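PDB 4K9Q: benzoylformate Decarboxylase, which catalyses the thiamine diphosphate- and magnesium-dependent decarboxylation of benzoylformate to benzaldehyde and carbon dioxide. Local coordinates for the interface of chains A and B. Numbering follows the deposited sequence. Chains: chain A/B, Benzoylformate Decarboxylase.

The interface of chains A and B. Residues chain A 141, 144-145, 148, 174; chain B 299-300, 303-304.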
loop_
_atom_site.group_PDB
_atom_site.type_symbol
_atom_site.label_atom_id
_atom_site.label_comp_id
_atom_site.label_asym_id
_atom_site.label_seq_id
_atom_site.Cartn_x
_atom_site.Cartn_y
_atom_site.Cartn_z
ATOM N N ARG A 141 5.576 21.481 -0.587
ATOM C CA ARG A 141 5.734 20.274 -1.402
ATOM C C ARG A 141 4.376 19.802 -1.915
ATOM O O ARG A 141 4.263 19.318 -3.036
ATOM C CB ARG A 141 6.431 19.165 -0.609
ATOM C CG ARG A 141 6.635 17.864 -1.393
ATOM C CD ARG A 141 7.618 16.928 -0.689
ATOM N NE ARG A 141 7.641 15.637 -1.368
ATOM C CZ ARG A 141 8.180 14.524 -0.882
ATOM N NH1 ARG A 141 8.790 14.514 0.300
ATOM N NH2 ARG A 141 8.123 13.410 -1.602
ATOM N N ALA A 144 3.504 22.114 -4.820
ATOM C CA ALA A 144 4.387 21.803 -5.945
ATOM C C ALA A 144 3.970 20.515 -6.630
ATOM O O ALA A 144 3.904 20.443 -7.857
ATOM C CB ALA A 144 5.823 21.703 -5.479
ATOM N N THR A 145 3.682 19.492 -5.833
ATOM C CA THR A 145 3.300 18.196 -6.390
ATOM C C THR A 145 1.981 18.295 -7.150
ATOM O O THR A 145 1.830 17.751 -8.250
ATOM C CB THR A 145 3.186 17.139 -5.294
ATOM O OG1 THR A 145 4.445 17.026 -4.607
ATOM C CG2 THR A 145 2.791 15.790 -5.892
ATOM N N GLN A 148 2.270 20.633 -10.699
ATOM C CA GLN A 148 3.023 20.133 -11.844
ATOM C C GLN A 148 2.196 19.152 -12.661
ATOM O O GLN A 148 1.399 18.380 -12.125
ATOM C CB GLN A 148 4.340 19.500 -11.384
ATOM C CG GLN A 148 5.222 20.514 -10.689
ATOM C CD GLN A 148 6.531 19.942 -10.197
ATOM O OE1 GLN A 148 7.571 20.597 -10.293
ATOM N NE2 GLN A 148 6.498 18.721 -9.665
ATOM N N ARG A 174 8.489 28.425 -2.794
ATOM C CA ARG A 174 9.151 28.107 -4.057
ATOM C C ARG A 174 8.136 28.285 -5.178
ATOM O O ARG A 174 6.944 28.476 -4.910
ATOM C CB ARG A 174 9.647 26.659 -4.048
ATOM C CG ARG A 174 10.776 26.392 -3.052
ATOM C CD ARG A 174 11.277 24.949 -3.161
ATOM N NE ARG A 174 10.407 23.951 -2.528
ATOM C CZ ARG A 174 9.761 22.990 -3.185
ATOM N NH1 ARG A 174 9.040 22.097 -2.511
ATOM N NH2 ARG A 174 9.833 22.913 -4.510
ATOM N N PRO B 299 9.433 15.298 -12.034
ATOM C CA PRO B 299 8.586 16.168 -11.201
ATOM C C PRO B 299 8.758 15.894 -9.707
ATOM O O PRO B 299 8.555 16.793 -8.899
ATOM C CB PRO B 299 7.161 15.806 -11.648
ATOM C CG PRO B 299 7.329 15.297 -13.036
ATOM C CD PRO B 299 8.658 14.592 -13.068
ATOM N N ASN B 300 9.125 14.671 -9.338
ATOM C CA ASN B 300 9.347 14.355 -7.930
ATOM C C ASN B 300 10.487 15.178 -7.347
ATOM O O ASN B 300 10.401 15.636 -6.214
ATOM C CB ASN B 300 9.630 12.859 -7.747
ATOM C CG ASN B 300 9.928 12.485 -6.310
ATOM O OD1 ASN B 300 11.084 12.243 -5.945
ATOM N ND2 ASN B 300 8.885 12.420 -5.485
ATOM N N SER B 303 9.486 18.772 -6.962
ATOM C CA SER B 303 8.423 18.888 -5.956
ATOM C C SER B 303 8.973 18.990 -4.531
ATOM O O SER B 303 8.319 19.555 -3.652
ATOM C CB SER B 303 7.439 17.717 -6.052
ATOM O OG SER B 303 7.945 16.556 -5.406
ATOM N N LYS B 304 10.171 18.449 -4.308
ATOM C CA LYS B 304 10.738 18.341 -2.961
ATOM C C LYS B 304 12.053 19.107 -2.758
ATOM O O LYS B 304 12.723 18.933 -1.740
ATOM C CB LYS B 304 10.927 16.873 -2.571
ATOM C CG LYS B 304 12.071 16.162 -3.285
ATOM C CD LYS B 304 11.876 14.654 -3.196
ATOM C CE LYS B 304 13.116 13.903 -3.657
ATOM N NZ LYS B 304 12.802 12.449 -3.794
HETATM O O HOH W 1 6.290 14.996 -3.869
#
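Helix 135-147 of chain A, with the residue just past its end and the loop carrying A:Arg174, meets the short helix 299-303 of chain B and B:Lys304 beyond it. The patch illustrates how a helix's C-terminal carbonyl, here B:Ser303 O, can be capped by a neighbouring subunit. From one flank A:Arg174, bent at chi3 (-77°), donates a hydrogen bond from guanidinium NH1 to B:Ser303 O (2.9 Å), approaching from above the carbonyl plane. A positive group at a helix C-terminus should be favourable electrostatically. At the opposite flank the side-chain amide NE2 of A:Gln148 is a further donor, to B:Pro299 O (2.9 Å), which also faces the B:Ser303 backbone N; the acceptor lies nearly in the amide plane. Between them B:Ser303 packs CA against the methyl of A:Ala144. Its OG, turned between backbone N and carbonyl carbon (chi1 80°), donates to B:Asn300 O at 2.7 Å. A water bridges the chains, 2.7 Å from this OG, 2.8 Å from A:Thr145 OG1, which donates to A:Arg141 O, and 2.9 Å from A:Arg141 NE at the guanidinium edge; it probably donates to both hydroxyls and accepts from NE. The extended A:Arg141 runs alongside B:Lys304, whose CB lies over the rim of one guanidinium face. A:Arg141 NH2 and B:Lys304 NZ are 5.3 Å apart, a repulsion that NZ's bond to B:Asn300 OD1 (2.8 Å) may offset. Recurring across the two-fold, the patch likely contributes to enzyme assembly.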